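Local coordinates for protein extracellular ligand-binding receptor (Rhodopseudomonas palustris, PDB 4DQD) that probably serves as the solute-binding component of a transporter, holding 3-phenylpyruvate and related aromatic acids between two alpha/beta lobes, at residues Val28-Lys33 with His287-Met292; Asp47-Thr52 with Ser73-Val78; Val116-Asp121 with Leu329-Ser334. One frame throughout, in Å; residues are numbered along the deposited sequence.

Contact 1. Residues Val28-Lys33 with His287-Met292; sequences VAALPK and HLWDSM. With 3PY (3-hydroxypyruvic acid), chain E; PPY (3-phenylpyruvic acid), chain B.
Leu31 lies across the helical segment His287-Met292 and uses both methyl branches: CD1 meets Leu288 and Met292, while CD2 touches Met292 and comes obliquely to Trp289. The setting is the lobe of this periplasmic binding protein fold that carries the six-stranded sheet, where the loop between helix 18-27 and strand 34-35 leans on helix 284-305. Leu31 and Met292, the latter present as selenomethionine, meet at about a right angle, with CD2 of Leu31 3.8 Å from CG of Met292. Leu31 and Leu288 are set askew instead, and CD1 of the first lies 4.0 Å from CD2 of the second. That same Leu288 CD2 is also reached by Val28 CG2 at 3.9 Å, so one methyl of the helix touches two residues of the loop. Leu288 CG is anti to the backbone N (chi1 174°), which sends the branch toward the loop; behind the layer stand Ile9, Tyr42 and Ala44 of the sheet.

Trp289 is turned differently. Its CG is also anti to the backbone N (chi1 -175°), but the indole extends alongside the loop, bringing CZ3 at the ring edge to 3.6 Å from Ala30 O, close to the ring plane. One indole face is given to bound 3-hydroxypyruvic acid, whose O1 lies 3.5 Å above the plane, displaced toward the rim. The contact thus forms part of that ligand's pocket, which Arg267, Thr293 and Glu296 complete with hydrogen bonds. Leu31 and Pro32 line the pocket from the loop, Leu31 CD2 coming within 3.8 Å of the ligand's C3. At the other end of the helical segment, His287 NE2 approaches C4' of 3-phenylpyruvic acid to 3.6 Å.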
loop_
_atom_site.group_PDB
_atom_site.type_symbol
_atom_site.label_atom_id
_atom_site.label_comp_id
_atom_site.label_asym_id
_atom_site.label_seq_id
_atom_site.Cartn_x
_atom_site.Cartn_y
_atom_site.Cartn_z
ATOM N N VAL A 28 -8.683 -5.739 -12.226
ATOM C CA VAL A 28 -10.014 -5.230 -12.578
ATOM C C VAL A 28 -10.911 -6.322 -13.188
ATOM O O VAL A 28 -12.101 -6.442 -12.847
ATOM C CB VAL A 28 -9.935 -4.015 -13.531
ATOM C CG1 VAL A 28 -11.348 -3.591 -13.953
ATOM C CG2 VAL A 28 -9.196 -2.844 -12.865
ATOM N N ALA A 29 -10.336 -7.125 -14.081
ATOM C CA ALA A 29 -11.080 -8.168 -14.779
ATOM C C ALA A 29 -11.574 -9.281 -13.857
ATOM O O ALA A 29 -12.427 -10.081 -14.249
ATOM C CB ALA A 29 -10.226 -8.754 -15.897
ATOM N N ALA A 30 -11.040 -9.329 -12.637
ATOM C CA ALA A 30 -11.426 -10.330 -11.651
ATOM C C ALA A 30 -12.552 -9.866 -10.727
ATOM O O ALA A 30 -13.070 -10.653 -9.914
ATOM C CB ALA A 30 -10.201 -10.762 -10.823
ATOM N N LEU A 31 -12.946 -8.603 -10.864
ATOM C CA LEU A 31 -13.961 -8.019 -9.986
ATOM C C LEU A 31 -15.364 -8.398 -10.452
ATOM O O LEU A 31 -15.596 -8.621 -11.643
ATOM C CB LEU A 31 -13.803 -6.495 -9.921
ATOM C CG LEU A 31 -12.439 -6.023 -9.406
ATOM C CD1 LEU A 31 -12.331 -4.503 -9.493
ATOM C CD2 LEU A 31 -12.201 -6.509 -7.976
ATOM N N PRO A 32 -16.310 -8.465 -9.505
ATOM C CA PRO A 32 -17.654 -8.986 -9.771
ATOM C C PRO A 32 -18.501 -8.048 -10.627
ATOM O O PRO A 32 -18.462 -6.837 -10.413
ATOM C CB PRO A 32 -18.261 -9.119 -8.369
ATOM C CG PRO A 32 -17.534 -8.153 -7.538
ATOM C CD PRO A 32 -16.131 -8.073 -8.098
ATOM N N LYS A 33 -19.242 -8.621 -11.573
ATOM C CA LYS A 33 -20.099 -7.859 -12.492
ATOM C C LYS A 33 -21.455 -7.525 -11.873
ATOM O O LYS A 33 -22.250 -6.782 -12.454
ATOM C CB LYS A 33 -20.330 -8.646 -13.786
ATOM C CG LYS A 33 -19.434 -8.252 -14.948
ATOM C CD LYS A 33 -18.040 -8.845 -14.824
ATOM C CE LYS A 33 -17.200 -8.527 -16.055
ATOM N NZ LYS A 33 -15.875 -9.211 -16.029
ATOM N N HIS A 287 -4.550 -4.810 -3.117
ATOM C CA HIS A 287 -5.022 -3.546 -2.557
ATOM C C HIS A 287 -6.297 -3.060 -3.248
ATOM O O HIS A 287 -7.115 -2.374 -2.639
ATOM C CB HIS A 287 -3.918 -2.503 -2.595
ATOM C CG HIS A 287 -2.671 -2.942 -1.902
ATOM N ND1 HIS A 287 -2.680 -3.860 -0.873
ATOM C CD2 HIS A 287 -1.374 -2.588 -2.079
ATOM C CE1 HIS A 287 -1.444 -4.060 -0.451
ATOM N NE2 HIS A 287 -0.634 -3.295 -1.161
ATOM N N LEU A 288 -6.474 -3.437 -4.508
ATOM C CA LEU A 288 -7.746 -3.179 -5.194
ATOM C C LEU A 288 -8.792 -4.180 -4.715
ATOM O O LEU A 288 -9.920 -3.822 -4.395
ATOM C CB LEU A 288 -7.575 -3.310 -6.709
ATOM C CG LEU A 288 -8.856 -3.201 -7.542
ATOM C CD1 LEU A 288 -9.660 -1.937 -7.202
ATOM C CD2 LEU A 288 -8.556 -3.267 -9.049
ATOM N N TRP A 289 -8.395 -5.449 -4.666
ATOM C CA TRP A 289 -9.295 -6.515 -4.239
ATOM C C TRP A 289 -9.872 -6.236 -2.847
ATOM O O TRP A 289 -11.088 -6.299 -2.661
ATOM C CB TRP A 289 -8.534 -7.855 -4.252
ATOM C CG TRP A 289 -9.374 -9.059 -3.946
ATOM C CD1 TRP A 289 -9.520 -9.671 -2.731
ATOM C CD2 TRP A 289 -10.167 -9.810 -4.873
ATOM N NE1 TRP A 289 -10.354 -10.758 -2.848
ATOM C CE2 TRP A 289 -10.766 -10.863 -4.152
ATOM C CE3 TRP A 289 -10.428 -9.694 -6.244
ATOM C CZ2 TRP A 289 -11.612 -11.799 -4.757
ATOM C CZ3 TRP A 289 -11.271 -10.620 -6.842
ATOM C CH2 TRP A 289 -11.857 -11.655 -6.097
ATOM N N ASP A 290 -9.009 -5.922 -1.875
ATOM C CA ASP A 290 -9.472 -5.713 -0.501
ATOM C C ASP A 290 -10.341 -4.451 -0.419
ATOM O O ASP A 290 -11.285 -4.388 0.377
ATOM C CB ASP A 290 -8.292 -5.542 0.472
ATOM C CG ASP A 290 -7.648 -6.856 0.917
ATOM O OD1 ASP A 290 -8.187 -7.970 0.687
ATOM O OD2 ASP A 290 -6.576 -6.749 1.550
ATOM N N SER A 291 -10.013 -3.442 -1.218
ATOM C CA SER A 291 -10.846 -2.237 -1.253
ATOM C C SER A 291 -12.254 -2.609 -1.706
ATOM O O SER A 291 -13.247 -2.122 -1.164
ATOM C CB SER A 291 -10.256 -1.182 -2.203
ATOM O OG SER A 291 -9.021 -0.682 -1.707
HETATM N N MSE A 292 -12.330 -3.471 -2.714
HETATM C CA MSE A 292 -13.621 -3.952 -3.183
HETATM C C MSE A 292 -14.347 -4.819 -2.168
HETATM O O MSE A 292 -15.568 -4.856 -2.158
HETATM C CB MSE A 292 -13.489 -4.645 -4.540
HETATM C CG MSE A 292 -13.347 -3.666 -5.699
HETATM SE SE MSE A 292 -14.834 -2.382 -5.858
HETATM C CE MSE A 292 -16.313 -3.660 -5.915
HETATM C C1 3PY E . -13.744 -8.950 -2.993
HETATM O O1 3PY E . -12.819 -8.100 -3.047
HETATM O O2 3PY E . -14.047 -9.516 -1.906
HETATM C C2 3PY E . -14.476 -9.274 -4.244
HETATM O O3 3PY E . -15.294 -10.184 -4.269
HETATM C C3 3PY E . -14.224 -8.435 -5.440
HETATM O O4 3PY E . -15.145 -7.403 -5.388
HETATM C C1 PPY B . 4.134 5.077 -2.342
HETATM O O1 PPY B . 5.094 4.625 -3.024
HETATM O O2 PPY B . 3.830 6.269 -2.283
HETATM C C2 PPY B . 3.349 4.154 -1.535
HETATM O O3 PPY B . 2.350 4.582 -0.947
HETATM C C3 PPY B . 3.943 2.794 -1.544
HETATM C "C1'" PPY B . 3.085 1.685 -1.080
HETATM C "C2'" PPY B . 3.597 0.739 -0.231
HETATM C "C3'" PPY B . 2.749 -0.390 0.238
HETATM C "C4'" PPY B . 1.454 -0.500 -0.196
HETATM C "C5'" PPY B . 0.919 0.526 -1.135
HETATM C "C6'" PPY B . 1.686 1.565 -1.561
#

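Contact 2. Residues Asp47-Thr52 with Ser73-Val78; sequences DESDPT and SSLTPV. With PPY (3-phenylpyruvic acid), chain B.
Asp47 reaches across to Ser73, whose OG donates a very short 2.5 Å hydrogen bond to Asp47 OD2. Each carboxylate oxygen takes two bonds: OD2 also that of Thr10 OG1, OD1 those of Ser12 OG and the backbone N of Ser49 (3.1 Å, through the anti lone pair), an Asx turn inside a type I' beta turn. CG lodged between backbone N and carbonyl carbon (chi1 55°) places the buried carboxylate within reach of both Ser73 and Ser49 N, and the four bonds then hold its rotation. An alanine here would remove the carboxylate and is likely to leave the Ser73, Thr10 and Ser12 hydroxyls without this shared mate and the turn less firmly held. Next, Ser49 lays CB 3.8 Å from Leu75 CD1, while its OG is bonded to Ser14 O and Gly17 N; its carbonyl O meets Val78 CG2 at 3.4 Å. Asp50 caps helix 51-63 through Lys53 N. Pro51 crosses Val78 at about a right angle, its CG 3.6 Å from Pro77 O. On the far side Thr76 N donates to 3-phenylpyruvic acid O2 (2.6 Å, 166°), an acid group bound at a helix N-terminus in the cleft of a periplasmic binding protein.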
loop_
_atom_site.group_PDB
_atom_site.type_symbol
_atom_site.label_atom_id
_atom_site.label_comp_id
_atom_site.label_asym_id
_atom_site.label_seq_id
_atom_site.Cartn_x
_atom_site.Cartn_y
_atom_site.Cartn_z
ATOM N N ASP A 47 -2.903 6.640 -14.310
ATOM C CA ASP A 47 -2.449 8.001 -13.984
ATOM C C ASP A 47 -0.950 8.221 -14.180
ATOM O O ASP A 47 -0.444 9.301 -13.897
ATOM C CB ASP A 47 -2.882 8.432 -12.574
ATOM C CG ASP A 47 -2.434 7.465 -11.498
ATOM O OD1 ASP A 47 -1.254 7.052 -11.518
ATOM O OD2 ASP A 47 -3.272 7.115 -10.634
ATOM N N GLU A 48 -0.249 7.202 -14.668
ATOM C CA GLU A 48 1.170 7.330 -15.025
ATOM C C GLU A 48 2.076 7.722 -13.848
ATOM O O GLU A 48 3.165 8.270 -14.051
ATOM C CB GLU A 48 1.347 8.306 -16.203
ATOM C CG GLU A 48 0.549 7.884 -17.431
ATOM C CD GLU A 48 0.805 8.734 -18.661
ATOM O OE1 GLU A 48 1.595 9.700 -18.594
ATOM O OE2 GLU A 48 0.198 8.427 -19.708
ATOM N N SER A 49 1.631 7.419 -12.629
ATOM C CA SER A 49 2.347 7.802 -11.405
ATOM C C SER A 49 2.427 9.316 -11.253
ATOM O O SER A 49 3.334 9.834 -10.589
ATOM C CB SER A 49 3.773 7.219 -11.369
ATOM O OG SER A 49 3.756 5.819 -11.598
ATOM N N ASP A 50 1.487 10.028 -11.872
ATOM C CA ASP A 50 1.527 11.489 -11.897
ATOM C C ASP A 50 0.333 12.109 -11.159
ATOM O O ASP A 50 -0.822 11.863 -11.512
ATOM C CB ASP A 50 1.549 11.992 -13.338
ATOM C CG ASP A 50 1.700 13.493 -13.412
ATOM O OD1 ASP A 50 2.841 13.979 -13.290
ATOM O OD2 ASP A 50 0.684 14.179 -13.565
ATOM N N PRO A 51 0.606 12.911 -10.121
ATOM C CA PRO A 51 -0.495 13.473 -9.333
ATOM C C PRO A 51 -1.457 14.312 -10.180
ATOM O O PRO A 51 -2.667 14.260 -9.953
ATOM C CB PRO A 51 0.227 14.345 -8.301
ATOM C CG PRO A 51 1.577 13.673 -8.140
ATOM C CD PRO A 51 1.927 13.223 -9.538
ATOM N N THR A 52 -0.935 15.076 -11.134
ATOM C CA THR A 52 -1.795 15.891 -11.981
ATOM C C THR A 52 -2.735 15.012 -12.803
ATOM O O THR A 52 -3.936 15.283 -12.896
ATOM C CB THR A 52 -0.971 16.809 -12.890
ATOM O OG1 THR A 52 -0.205 17.701 -12.073
ATOM C CG2 THR A 52 -1.884 17.629 -13.809
ATOM N N SER A 73 -4.990 6.530 -5.632
ATOM C CA SER A 73 -4.169 5.890 -6.651
ATOM C C SER A 73 -3.274 4.835 -5.987
ATOM O O SER A 73 -3.581 4.333 -4.903
ATOM C CB SER A 73 -3.307 6.947 -7.356
ATOM O OG SER A 73 -2.492 6.385 -8.376
ATOM N N SER A 74 -2.163 4.507 -6.635
ATOM C CA SER A 74 -1.267 3.440 -6.175
ATOM C C SER A 74 -0.192 3.965 -5.233
ATOM O O SER A 74 0.362 3.202 -4.423
ATOM C CB SER A 74 -0.550 2.814 -7.374
ATOM O OG SER A 74 -1.460 2.363 -8.355
ATOM N N LEU A 75 0.114 5.255 -5.348
ATOM C CA LEU A 75 1.229 5.870 -4.637
ATOM C C LEU A 75 0.736 7.021 -3.788
ATOM O O LEU A 75 -0.278 7.653 -4.102
ATOM C CB LEU A 75 2.267 6.418 -5.628
ATOM C CG LEU A 75 2.651 5.518 -6.809
ATOM C CD1 LEU A 75 3.702 6.215 -7.692
ATOM C CD2 LEU A 75 3.176 4.169 -6.321
ATOM N N THR A 76 1.473 7.311 -2.727
ATOM C CA THR A 76 1.096 8.387 -1.821
ATOM C C THR A 76 1.014 9.789 -2.453
ATOM O O THR A 76 -0.004 10.468 -2.305
ATOM C CB THR A 76 1.991 8.383 -0.574
ATOM O OG1 THR A 76 1.730 7.179 0.163
ATOM C CG2 THR A 76 1.696 9.598 0.312
ATOM N N PRO A 77 2.075 10.233 -3.149
ATOM C CA PRO A 77 2.017 11.600 -3.692
ATOM C C PRO A 77 0.914 11.738 -4.738
ATOM O O PRO A 77 0.353 12.821 -4.909
ATOM C CB PRO A 77 3.397 11.800 -4.332
ATOM C CG PRO A 77 4.022 10.440 -4.399
ATOM C CD PRO A 77 3.405 9.625 -3.301
ATOM N N VAL A 78 0.595 10.638 -5.407
ATOM C CA VAL A 78 -0.411 10.646 -6.460
ATOM C C VAL A 78 -1.808 10.656 -5.853
ATOM O O VAL A 78 -2.750 11.224 -6.424
ATOM C CB VAL A 78 -0.219 9.426 -7.402
ATOM C CG1 VAL A 78 -1.223 9.445 -8.520
ATOM C CG2 VAL A 78 1.204 9.444 -7.984
HETATM C C1 PPY B . 4.134 5.077 -2.342
HETATM O O1 PPY B . 5.094 4.625 -3.024
HETATM O O2 PPY B . 3.830 6.269 -2.283
HETATM C C2 PPY B . 3.349 4.154 -1.535
HETATM O O3 PPY B . 2.350 4.582 -0.947
HETATM C C3 PPY B . 3.943 2.794 -1.544
HETATM C "C1'" PPY B . 3.085 1.685 -1.080
HETATM C "C2'" PPY B . 3.597 0.739 -0.231
HETATM C "C3'" PPY B . 2.749 -0.390 0.238
HETATM C "C4'" PPY B . 1.454 -0.500 -0.196
HETATM C "C5'" PPY B . 0.919 0.526 -1.135
HETATM C "C6'" PPY B . 1.686 1.565 -1.561
#

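Contact 3. Residues Val116-Asp121 with Leu329-Ser334; sequences VVPNDD and LNNGLS. With PPY (3-phenylpyruvic acid), chain B.
Asn331 ND2 is gripped by two acceptors, Asp290 OD2 and His287 ND1, and beside them it packs on Val116 CG2 at 3.8 Å. These bonds fix the amide against one of the passages between the lobes of the periplasmic binding protein fold: Val116-Asp121 leads from strand 113-115 of the six-stranded sheet to helix 120-133, which precedes strand 138-144 of the four-stranded sheet. Because an amide nitrogen can only donate, His287 ND1 would probably be the unprotonated nitrogen of its ring.

The rest of Asn331 is wedged against the crossing chain. Its CB sits 3.0 Å from Val116 O, a tight approach, and its other amide branch turns along the chain, OD1 lying 3.5 Å from Val117 CA and 3.4 Å from Pro118 CD. The Asn331 and Val116 side chains cross at about a right angle, whereas Pro118 meets Asn331 at a slant. Val116 puts CG1 anti to its carbonyl carbon (chi1 -62°), where that methyl comes within 4.1 Å of Leu329 CD1.

Leu329-Gly332 forms the type I turn of a two-stranded hairpin, closed by Gly332 N to Leu329 O and by Leu329 N to Gly332 O. At the backbone angles of Gly332 a side chain would be forced against Asn331 O, the very atom that Pro118 CG touches at 3.2 Å. Asn331 thus packs on the segment, while Val117, whose CB bond points away from the hairpin, has CG1 anti to the backbone N (chi1 173°) and places that methyl 3.6 Å from C4' of 3-phenylpyruvic acid.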
loop_
_atom_site.group_PDB
_atom_site.type_symbol
_atom_site.label_atom_id
_atom_site.label_comp_id
_atom_site.label_asym_id
_atom_site.label_seq_id
_atom_site.Cartn_x
_atom_site.Cartn_y
_atom_site.Cartn_z
ATOM N N VAL A 116 -7.088 0.429 2.770
ATOM C CA VAL A 116 -6.823 -0.955 3.165
ATOM C C VAL A 116 -5.360 -1.289 3.474
ATOM O O VAL A 116 -5.100 -2.247 4.189
ATOM C CB VAL A 116 -7.347 -1.987 2.134
ATOM C CG1 VAL A 116 -8.858 -1.879 2.002
ATOM C CG2 VAL A 116 -6.650 -1.812 0.785
ATOM N N VAL A 117 -4.401 -0.539 2.924
ATOM C CA VAL A 117 -3.000 -0.827 3.234
ATOM C C VAL A 117 -2.710 -0.305 4.640
ATOM O O VAL A 117 -3.068 0.818 4.959
ATOM C CB VAL A 117 -2.046 -0.130 2.251
ATOM C CG1 VAL A 117 -0.585 -0.317 2.707
ATOM C CG2 VAL A 117 -2.258 -0.680 0.837
ATOM N N PRO A 118 -2.090 -1.123 5.497
ATOM C CA PRO A 118 -1.872 -0.586 6.847
ATOM C C PRO A 118 -1.018 0.680 6.848
ATOM O O PRO A 118 -0.048 0.793 6.087
ATOM C CB PRO A 118 -1.127 -1.730 7.559
ATOM C CG PRO A 118 -1.607 -2.972 6.835
ATOM C CD PRO A 118 -1.701 -2.542 5.390
ATOM N N ASN A 119 -1.381 1.622 7.709
ATOM C CA ASN A 119 -0.624 2.878 7.828
ATOM C C ASN A 119 0.866 2.657 8.066
ATOM O O ASN A 119 1.274 1.837 8.894
ATOM C CB ASN A 119 -1.183 3.747 8.951
ATOM C CG ASN A 119 -2.519 4.395 8.600
ATOM O OD1 ASN A 119 -2.950 4.423 7.441
ATOM N ND2 ASN A 119 -3.165 4.949 9.611
ATOM N N ASP A 120 1.686 3.426 7.359
ATOM C CA ASP A 120 3.130 3.265 7.456
ATOM C C ASP A 120 3.698 3.505 8.853
ATOM O O ASP A 120 4.758 2.965 9.177
ATOM C CB ASP A 120 3.856 4.164 6.450
ATOM C CG ASP A 120 3.747 3.646 5.033
ATOM O OD1 ASP A 120 3.844 2.417 4.848
ATOM O OD2 ASP A 120 3.586 4.463 4.112
ATOM N N ASP A 121 3.030 4.309 9.674
ATOM C CA ASP A 121 3.557 4.512 11.024
ATOM C C ASP A 121 3.516 3.231 11.855
ATOM O O ASP A 121 4.426 2.979 12.658
ATOM C CB ASP A 121 2.915 5.713 11.746
ATOM C CG ASP A 121 1.405 5.602 11.885
ATOM O OD1 ASP A 121 0.773 4.816 11.160
ATOM O OD2 ASP A 121 0.841 6.331 12.729
ATOM N N LEU A 329 -8.796 -9.129 6.059
ATOM C CA LEU A 329 -8.408 -8.785 4.697
ATOM C C LEU A 329 -7.015 -9.342 4.436
ATOM O O LEU A 329 -6.307 -9.746 5.364
ATOM C CB LEU A 329 -8.369 -7.268 4.529
ATOM C CG LEU A 329 -9.707 -6.546 4.689
ATOM C CD1 LEU A 329 -9.479 -5.036 4.621
ATOM C CD2 LEU A 329 -10.701 -6.990 3.614
ATOM N N ASN A 330 -6.611 -9.359 3.171
ATOM C CA ASN A 330 -5.236 -9.730 2.859
ATOM C C ASN A 330 -4.253 -8.768 3.512
ATOM O O ASN A 330 -3.124 -9.136 3.837
ATOM C CB ASN A 330 -5.046 -9.745 1.349
ATOM C CG ASN A 330 -5.718 -10.931 0.707
ATOM O OD1 ASN A 330 -5.131 -12.011 0.652
ATOM N ND2 ASN A 330 -6.959 -10.752 0.237
ATOM N N ASN A 331 -4.705 -7.536 3.714
ATOM C CA ASN A 331 -3.886 -6.518 4.350
ATOM C C ASN A 331 -3.856 -6.564 5.871
ATOM O O ASN A 331 -3.064 -5.851 6.489
ATOM C CB ASN A 331 -4.344 -5.132 3.899
ATOM C CG ASN A 331 -3.688 -4.700 2.607
ATOM O OD1 ASN A 331 -2.548 -4.220 2.610
ATOM N ND2 ASN A 331 -4.404 -4.851 1.492
ATOM N N GLY A 332 -4.689 -7.406 6.479
ATOM C CA GLY A 332 -4.679 -7.550 7.925
ATOM C C GLY A 332 -6.070 -7.601 8.541
ATOM O O GLY A 332 -7.065 -7.716 7.831
ATOM N N LEU A 333 -6.132 -7.503 9.868
ATOM C CA LEU A 333 -7.411 -7.558 10.576
ATOM C C LEU A 333 -7.940 -6.141 10.730
ATOM O O LEU A 333 -7.352 -5.333 11.449
ATOM C CB LEU A 333 -7.233 -8.208 11.945
ATOM C CG LEU A 333 -8.494 -8.270 12.804
ATOM C CD1 LEU A 333 -9.544 -9.142 12.139
ATOM C CD2 LEU A 333 -8.125 -8.820 14.174
ATOM N N SER A 334 -9.043 -5.859 10.043
ATOM C CA SER A 334 -9.551 -4.503 9.875
ATOM C C SER A 334 -10.752 -4.202 10.757
ATOM O O SER A 334 -11.751 -4.923 10.739
ATOM C CB SER A 334 -9.941 -4.281 8.414
ATOM O OG SER A 334 -10.480 -2.976 8.216
HETATM C C1 PPY B . 4.134 5.077 -2.342
HETATM O O1 PPY B . 5.094 4.625 -3.024
HETATM O O2 PPY B . 3.830 6.269 -2.283
HETATM C C2 PPY B . 3.349 4.154 -1.535
HETATM O O3 PPY B . 2.350 4.582 -0.947
HETATM C C3 PPY B . 3.943 2.794 -1.544
HETATM C "C1'" PPY B . 3.085 1.685 -1.080
HETATM C "C2'" PPY B . 3.597 0.739 -0.231
HETATM C "C3'" PPY B . 2.749 -0.390 0.238
HETATM C "C4'" PPY B . 1.454 -0.500 -0.196
HETATM C "C5'" PPY B . 0.919 0.526 -1.135
HETATM C "C6'" PPY B . 1.686 1.565 -1.561
#

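Contacts 1 and 3 are buried, whereas contact 2 is only partly so, with Ser49, Asp50, Pro51 and Pro77 partly exposed. Contacts 1 and 3 share a border: Asp290 on helix 284-305 takes both Asn330 ND2 and Asn331 ND2, while contact 2 touches neither, its centre about 19 Å and 20 Å from theirs. The chemistry follows position. Contact 1 is apolar between loop and helix, contact 2 turns on a buried carboxylate at the ends of two strands, and contact 3 fits an amide against backbone oxygen and proline. All three reach 3-phenylpyruvic acid: contact 2 chiefly at its acid end, contacts 1 and 3 at its phenyl ring.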